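Local coordinates for protein stn1 (Schizosaccharomyces pombe, PDB 3KF6) that is required for telomere maintenance, interacts with ten1 and binds single-stranded telomeric DNA, this piece being its N-terminal OB-fold part, at residues M21-V26 and V70-G75; R79-I84 and E115-A120; V102-G107 and S122-R127. All blocks are in the same frame, centred on the assembly; numbering follows the deposited sequence.

Interaction 1: residues M21-V26 and V70-G75; sequences MFISDV and VDDCSG
The side chains of Asp72 and Ser74 meet the first backbone N-H groups of the short helix 23-26, a polar contact that sets this N-terminal helix against the turn after strand 65-71 of the OB fold. Phe22 holds the N-cap position. Ile23 N gives a nearly straight bond to Asp72 OD2 (2.7 Å, 171° at the hydrogen), reaching the syn side of the carboxylate, and Ser24 N donates to Ser74 OG at 2.9 Å on a more bent path. Ser74 OG passes the link on, donating to Asp72 OD1 (2.6 Å), so the carboxylate fixes the rotation of the hydroxyl. Asp72 OD1 also accepts from Ser74 N, above the carboxylate plane, which makes an Asx turn.

Ile23 and Asp72 slide past each other in opposite directions: Ile23 CG1, anti to the carbonyl carbon (chi1 -69°), lies 3.5 Å from Asp72 OD2. Ile23 CD1 makes an apolar contact with Val70 CG1 at 4.3 Å. The turn also faces the ten1 chain, where Arg101 of ten1 binds Asp72 O and packs on Phe22 and Ser74. At the edge of the Phe22 ring, near its plane, Asp72 OD2 stands 3.6 Å from CD2.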
# COMPACT_ATOMS: atom_id res chain seq x y z
N MET A 21 -0.06 -3.54 -11.51
CA MET A 21 1.25 -2.93 -11.29
C MET A 21 1.50 -2.35 -9.91
O MET A 21 0.56 -2.06 -9.16
CB MET A 21 1.44 -1.79 -12.29
CG MET A 21 1.42 -2.19 -13.76
SD MET A 21 1.62 -0.72 -14.83
CE MET A 21 3.31 -0.27 -14.49
N PHE A 22 2.77 -2.18 -9.58
CA PHE A 22 3.18 -1.54 -8.33
C PHE A 22 3.22 -0.06 -8.67
O PHE A 22 3.57 0.33 -9.79
CB PHE A 22 4.57 -2.01 -7.90
CG PHE A 22 4.57 -3.36 -7.25
CD1 PHE A 22 5.30 -4.41 -7.80
CD2 PHE A 22 3.83 -3.59 -6.09
CE1 PHE A 22 5.31 -5.67 -7.19
CE2 PHE A 22 3.83 -4.84 -5.48
CZ PHE A 22 4.57 -5.88 -6.03
N ILE A 23 2.88 0.78 -7.69
CA ILE A 23 2.84 2.22 -7.91
C ILE A 23 4.17 2.82 -8.35
O ILE A 23 4.18 3.71 -9.20
CB ILE A 23 2.28 2.91 -6.64
CG1 ILE A 23 0.80 2.55 -6.51
CG2 ILE A 23 2.47 4.43 -6.72
CD1 ILE A 23 0.16 2.95 -5.19
N SER A 24 5.28 2.33 -7.81
CA SER A 24 6.57 2.86 -8.21
C SER A 24 6.78 2.67 -9.72
O SER A 24 7.39 3.51 -10.37
CB SER A 24 7.70 2.18 -7.43
OG SER A 24 7.72 0.79 -7.69
N ASP A 25 6.27 1.57 -10.26
CA ASP A 25 6.42 1.30 -11.69
C ASP A 25 5.46 2.16 -12.51
O ASP A 25 5.76 2.53 -13.65
CB ASP A 25 6.20 -0.19 -11.99
CG ASP A 25 7.33 -1.06 -11.47
OD1 ASP A 25 8.50 -0.63 -11.60
OD2 ASP A 25 7.06 -2.16 -10.94
N VAL A 26 4.31 2.48 -11.94
CA VAL A 26 3.35 3.33 -12.63
C VAL A 26 4.03 4.68 -12.88
O VAL A 26 3.91 5.25 -13.97
CB VAL A 26 2.06 3.52 -11.79
CG1 VAL A 26 1.13 4.53 -12.45
CG2 VAL A 26 1.35 2.19 -11.65
N VAL A 70 -3.05 6.52 -2.46
CA VAL A 70 -2.84 5.12 -2.09
C VAL A 70 -1.37 4.76 -2.01
O VAL A 70 -0.57 5.19 -2.84
CB VAL A 70 -3.55 4.20 -3.11
CG1 VAL A 70 -3.35 2.73 -2.74
CG2 VAL A 70 -5.04 4.54 -3.17
N ASP A 71 -1.02 3.96 -1.00
CA ASP A 71 0.36 3.52 -0.79
C ASP A 71 0.43 2.00 -0.83
O ASP A 71 -0.27 1.34 -0.08
CB ASP A 71 0.85 4.02 0.57
CG ASP A 71 2.31 3.68 0.84
OD1 ASP A 71 3.01 3.30 -0.12
OD2 ASP A 71 2.75 3.80 2.00
N ASP A 72 1.27 1.45 -1.71
CA ASP A 72 1.44 0.00 -1.77
C ASP A 72 2.83 -0.40 -1.27
O ASP A 72 3.28 -1.52 -1.49
CB ASP A 72 1.19 -0.52 -3.19
CG ASP A 72 2.21 -0.03 -4.18
OD1 ASP A 72 3.06 0.80 -3.79
OD2 ASP A 72 2.15 -0.45 -5.36
N CYS A 73 3.50 0.55 -0.61
CA CYS A 73 4.84 0.36 -0.04
C CYS A 73 5.93 0.16 -1.08
O CYS A 73 7.03 -0.28 -0.76
CB CYS A 73 4.86 -0.84 0.92
SG CYS A 73 3.71 -0.69 2.31
N SER A 74 5.64 0.51 -2.33
CA SER A 74 6.64 0.34 -3.38
C SER A 74 7.64 1.49 -3.48
O SER A 74 8.51 1.48 -4.34
CB SER A 74 5.95 0.13 -4.74
OG SER A 74 5.24 1.29 -5.12
N GLY A 75 7.50 2.49 -2.61
CA GLY A 75 8.42 3.62 -2.63
C GLY A 75 7.80 4.91 -3.11
O GLY A 75 8.41 5.98 -2.99
O HOH W 1 -0.17 -1.67 -6.51
O HOH W 2 10.12 -0.32 -5.52

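Interaction 2: residues R79-I84 and E115-A120; sequences RVVFII and EVELIA
Val81 and Ile119 lie side by side and point the same way, with Ile119 CD1 3.7 Å from Val81 CB, at the middle of a parallel pairing between strands 79-83 and 117-120. The backbone ladder has three bonds: Leu118 N to Arg79 O, Val81 N to Leu118 O (2.7 Å) and Ala120 N to Val81 O. Strand 79-83 thus spends the N-H and C=O of Val81 on Leu118 and Ala120, the alternation expected of parallel strands, and the strand axes run 33° apart.

On the face that carries Val80 and Leu118, contacts are apolar. Val80 CG1 meets Ala120 CB at 3.9 Å, and Ala120 CB also lies over one face of the Phe82 ring, 3.8 Å from its centroid and 23° off the normal, a CH-pi contact displaced toward the rim at CE2. On the other face, the carboxylate of Glu117 rests against Val81 CG2, all at 3.8 Å from CD, OE1 and OE2, and Ile83 CD1 touches Ile119 CG2.

Two waters close the ends of the pairing. One accepts from Arg79 N and donates to Glu115 OE2 (2.7 Å) and Val116 O; the other accepts from Ile83 N and donates to Ala120 O. Charges at the first end stay apart, with Arg79 NE 4.7 Å from Glu115 OE2.

In the OB fold, parallel pairing of the third and fifth strands closes an otherwise antiparallel barrel, as 77-83 and 117-120 do here. Strand 65-71 borders strand 77-83, with Val70 and Leu68 against Val80 and Phe82; strand 102-110 borders strand 117-120, with Val105 touching Leu118 and Ala120; and helix 88-94 places Met90, Ser91 and Ala94 on Phe82.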
# COMPACT_ATOMS: atom_id res chain seq x y z
N ARG A 79 -2.01 9.14 -6.64
CA ARG A 79 -3.27 9.85 -6.49
C ARG A 79 -4.28 9.16 -7.39
O ARG A 79 -4.05 9.01 -8.59
CB ARG A 79 -3.11 11.32 -6.90
CG ARG A 79 -2.61 12.24 -5.80
CD ARG A 79 -2.40 13.65 -6.36
NE ARG A 79 -2.27 14.67 -5.31
CZ ARG A 79 -3.30 15.18 -4.64
NH1 ARG A 79 -4.54 14.79 -4.89
NH2 ARG A 79 -3.08 16.11 -3.72
N VAL A 80 -5.39 8.72 -6.80
CA VAL A 80 -6.45 8.04 -7.53
C VAL A 80 -7.65 8.98 -7.60
O VAL A 80 -8.22 9.34 -6.57
CB VAL A 80 -6.85 6.72 -6.82
CG1 VAL A 80 -8.00 6.04 -7.56
CG2 VAL A 80 -5.64 5.81 -6.75
N VAL A 81 -8.01 9.37 -8.82
CA VAL A 81 -9.09 10.32 -9.04
C VAL A 81 -10.45 9.72 -9.37
O VAL A 81 -10.58 8.89 -10.27
CB VAL A 81 -8.71 11.28 -10.19
CG1 VAL A 81 -9.80 12.31 -10.39
CG2 VAL A 81 -7.38 11.93 -9.88
N PHE A 82 -11.46 10.17 -8.64
CA PHE A 82 -12.84 9.75 -8.85
C PHE A 82 -13.65 10.95 -9.36
O PHE A 82 -13.99 11.84 -8.59
CB PHE A 82 -13.47 9.25 -7.55
CG PHE A 82 -12.88 7.97 -7.06
CD1 PHE A 82 -11.70 7.97 -6.31
CD2 PHE A 82 -13.47 6.75 -7.38
CE1 PHE A 82 -11.13 6.77 -5.90
CE2 PHE A 82 -12.91 5.55 -6.97
CZ PHE A 82 -11.73 5.56 -6.23
N ILE A 83 -13.93 10.97 -10.66
CA ILE A 83 -14.71 12.07 -11.24
C ILE A 83 -16.16 11.84 -10.86
O ILE A 83 -16.84 10.97 -11.41
CB ILE A 83 -14.57 12.09 -12.78
CG1 ILE A 83 -13.10 12.24 -13.16
CG2 ILE A 83 -15.39 13.26 -13.35
CD1 ILE A 83 -12.83 12.04 -14.63
N ILE A 84 -16.62 12.62 -9.89
CA ILE A 84 -17.97 12.52 -9.35
C ILE A 84 -19.10 12.27 -10.35
O ILE A 84 -19.82 11.28 -10.24
CB ILE A 84 -18.32 13.78 -8.53
CG1 ILE A 84 -17.25 14.00 -7.45
CG2 ILE A 84 -19.68 13.63 -7.88
CD1 ILE A 84 -17.46 15.24 -6.61
N GLU A 115 3.10 14.83 -12.69
CA GLU A 115 2.89 13.66 -11.84
C GLU A 115 1.71 12.88 -12.40
O GLU A 115 0.60 13.42 -12.51
CB GLU A 115 2.59 14.07 -10.40
CG GLU A 115 2.49 12.89 -9.44
CD GLU A 115 2.05 13.29 -8.04
OE1 GLU A 115 2.46 14.38 -7.58
OE2 GLU A 115 1.31 12.51 -7.40
N VAL A 116 1.94 11.63 -12.76
CA VAL A 116 0.89 10.77 -13.28
C VAL A 116 -0.12 10.49 -12.18
O VAL A 116 0.22 10.50 -11.00
CB VAL A 116 1.47 9.43 -13.79
CG1 VAL A 116 2.11 8.67 -12.65
CG2 VAL A 116 0.37 8.59 -14.44
N GLU A 117 -1.36 10.25 -12.58
CA GLU A 117 -2.43 9.94 -11.64
C GLU A 117 -3.29 8.86 -12.26
O GLU A 117 -3.16 8.56 -13.45
CB GLU A 117 -3.28 11.18 -11.34
CG GLU A 117 -3.69 11.97 -12.57
CD GLU A 117 -4.63 13.12 -12.24
OE1 GLU A 117 -4.38 13.84 -11.25
OE2 GLU A 117 -5.63 13.30 -12.98
N LEU A 118 -4.15 8.24 -11.47
CA LEU A 118 -5.00 7.18 -11.98
C LEU A 118 -6.46 7.60 -11.92
O LEU A 118 -6.95 7.96 -10.85
CB LEU A 118 -4.78 5.91 -11.14
CG LEU A 118 -5.57 4.66 -11.52
CD1 LEU A 118 -5.09 4.14 -12.87
CD2 LEU A 118 -5.37 3.59 -10.44
N ILE A 119 -7.14 7.58 -13.06
CA ILE A 119 -8.55 7.93 -13.09
C ILE A 119 -9.28 6.62 -12.89
O ILE A 119 -9.25 5.74 -13.75
CB ILE A 119 -8.96 8.55 -14.44
CG1 ILE A 119 -8.05 9.73 -14.79
CG2 ILE A 119 -10.44 8.96 -14.38
CD1 ILE A 119 -8.05 10.86 -13.78
N ALA A 120 -9.93 6.48 -11.74
CA ALA A 120 -10.64 5.25 -11.40
C ALA A 120 -11.86 4.95 -12.24
O ALA A 120 -12.67 5.83 -12.52
CB ALA A 120 -11.03 5.28 -9.92
O HOH W 3 0.13 10.24 -8.23
O HOH W 4 -13.41 8.49 -12.10

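Interaction 3: residues V102-G107 and S122-R127; sequences VVCVFG and SFEELR
Leu126 N donates to Val102 O at 2.8 Å, the shortest backbone bond of an antiparallel pairing between strands 102-107 and 122-126; the donor is tilted 35° from the carbonyl plane. Farther along, Cys104 and Glu124 exchange both of their backbone bonds, and Phe106 and Ser122 do the same, with Phe106 N to Ser122 O nearly straight (174°). Between these hydrogen-bonded pairs, Phe123 CA approaches Cys104 O to 3.1 Å as a CA-H...O contact.

Side chains alternate between the faces of the sheet. On that of Val103, Val105 and Phe123, the Phe123 ring turns CD2 to Val103 CG1 (3.9 Å), and CB meets Val105 CG2. On the reverse face Leu126 CD1 lies 3.9 Å from Cys104 CB, and Glu124 CG meets the same CB at 3.8 Å. A water accepts from Val102 N and donates to Glu125 OE2 and Leu126 O, while Arg127 NH1 forms a salt bridge with Glu125 OE1.

Within the OB fold, strand 49-62 flanks strand 102-110 with Val53 and Ile56, Arg93 makes a cation-pi contact with Phe123, and helix 130-153 reaches Val102 and Leu126.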
# COMPACT_ATOMS: atom_id res chain seq x y z
N VAL A 102 -7.83 -0.79 2.74
CA VAL A 102 -7.11 -1.28 1.57
C VAL A 102 -8.07 -1.34 0.40
O VAL A 102 -9.19 -1.82 0.54
CB VAL A 102 -6.52 -2.69 1.84
CG1 VAL A 102 -5.81 -3.22 0.58
CG2 VAL A 102 -5.54 -2.62 2.99
N VAL A 103 -7.64 -0.83 -0.75
CA VAL A 103 -8.48 -0.84 -1.94
C VAL A 103 -7.76 -1.40 -3.15
O VAL A 103 -6.52 -1.33 -3.25
CB VAL A 103 -8.97 0.59 -2.33
CG1 VAL A 103 -9.88 1.16 -1.24
CG2 VAL A 103 -7.77 1.51 -2.58
N CYS A 104 -8.55 -1.98 -4.05
CA CYS A 104 -8.07 -2.51 -5.32
C CYS A 104 -8.75 -1.59 -6.33
O CYS A 104 -9.98 -1.54 -6.41
CB CYS A 104 -8.55 -3.95 -5.53
SG CYS A 104 -8.15 -4.57 -7.18
N VAL A 105 -7.95 -0.83 -7.07
CA VAL A 105 -8.48 0.12 -8.04
C VAL A 105 -8.10 -0.19 -9.48
O VAL A 105 -6.94 -0.47 -9.77
CB VAL A 105 -7.97 1.55 -7.73
CG1 VAL A 105 -8.56 2.54 -8.74
CG2 VAL A 105 -8.33 1.94 -6.30
N PHE A 106 -9.09 -0.12 -10.37
CA PHE A 106 -8.85 -0.34 -11.79
C PHE A 106 -9.11 0.99 -12.48
O PHE A 106 -10.14 1.62 -12.23
CB PHE A 106 -9.81 -1.40 -12.34
CG PHE A 106 -9.64 -1.66 -13.81
CD1 PHE A 106 -8.45 -2.18 -14.31
CD2 PHE A 106 -10.67 -1.37 -14.70
CE1 PHE A 106 -8.29 -2.41 -15.68
CE2 PHE A 106 -10.52 -1.59 -16.07
CZ PHE A 106 -9.32 -2.12 -16.56
N GLY A 107 -8.19 1.42 -13.32
CA GLY A 107 -8.39 2.69 -14.00
C GLY A 107 -7.40 2.95 -15.12
O GLY A 107 -6.61 2.07 -15.48
N SER A 122 -13.30 1.70 -11.55
CA SER A 122 -13.97 0.87 -10.56
C SER A 122 -13.00 0.52 -9.45
O SER A 122 -11.78 0.56 -9.64
CB SER A 122 -14.50 -0.43 -11.19
OG SER A 122 -13.45 -1.30 -11.56
N PHE A 123 -13.53 0.21 -8.27
CA PHE A 123 -12.69 -0.18 -7.16
C PHE A 123 -13.49 -1.00 -6.16
O PHE A 123 -14.72 -1.00 -6.17
CB PHE A 123 -12.09 1.04 -6.44
CG PHE A 123 -12.95 1.60 -5.33
CD1 PHE A 123 -14.05 2.41 -5.62
CD2 PHE A 123 -12.66 1.32 -4.00
CE1 PHE A 123 -14.84 2.94 -4.59
CE2 PHE A 123 -13.44 1.84 -2.97
CZ PHE A 123 -14.53 2.65 -3.26
N GLU A 124 -12.78 -1.71 -5.31
CA GLU A 124 -13.42 -2.51 -4.29
C GLU A 124 -12.55 -2.45 -3.07
O GLU A 124 -11.32 -2.41 -3.18
CB GLU A 124 -13.56 -3.97 -4.76
CG GLU A 124 -12.23 -4.68 -4.95
CD GLU A 124 -12.41 -6.14 -5.34
OE1 GLU A 124 -13.12 -6.87 -4.62
OE2 GLU A 124 -11.82 -6.55 -6.36
N GLU A 125 -13.16 -2.41 -1.90
CA GLU A 125 -12.39 -2.39 -0.67
C GLU A 125 -12.01 -3.84 -0.40
O GLU A 125 -12.82 -4.75 -0.58
CB GLU A 125 -13.21 -1.84 0.49
CG GLU A 125 -12.54 -2.05 1.84
CD GLU A 125 -13.33 -1.50 3.00
OE1 GLU A 125 -14.58 -1.51 2.93
OE2 GLU A 125 -12.70 -1.07 3.98
N LEU A 126 -10.76 -4.06 -0.00
CA LEU A 126 -10.29 -5.41 0.31
C LEU A 126 -10.23 -5.52 1.82
O LEU A 126 -9.40 -4.87 2.46
CB LEU A 126 -8.91 -5.66 -0.30
CG LEU A 126 -8.81 -5.50 -1.82
CD1 LEU A 126 -7.37 -5.77 -2.28
CD2 LEU A 126 -9.77 -6.46 -2.51
N ARG A 127 -11.10 -6.35 2.39
CA ARG A 127 -11.15 -6.50 3.83
C ARG A 127 -10.59 -7.82 4.33
O ARG A 127 -10.56 -8.08 5.53
CB ARG A 127 -12.58 -6.29 4.33
CG ARG A 127 -13.12 -4.89 4.03
CD ARG A 127 -14.47 -4.67 4.68
NE ARG A 127 -15.48 -5.55 4.10
CZ ARG A 127 -16.24 -5.23 3.05
NH1 ARG A 127 -16.11 -4.05 2.46
NH2 ARG A 127 -17.12 -6.11 2.59
O HOH W 5 -9.85 -2.33 4.16

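How the interactions relate
From the N terminus, interaction 1 comes first: it spans 21-26 to 70-75, closing a long loop that holds the strands 40-42, 45-47 and 49-62 and ends on strand 65-71. Interaction 2 opens only afterwards, on the next strand, 77-83, and closes at 115-120. Interaction 3 opens at 102-107 within that span and closes after it, at 122-127, so the two cross. Strand 117-120 pairs with both 77-83 and 102-110, and so joins interactions 2 and 3 in the sheet. Packing links all three: Val70 CG2 meets Val80 CG2 and Val103 CG2, and Phe82 CE2 meets Phe123 CD1. Together they tie the N-terminal helix and the strands into one OB fold.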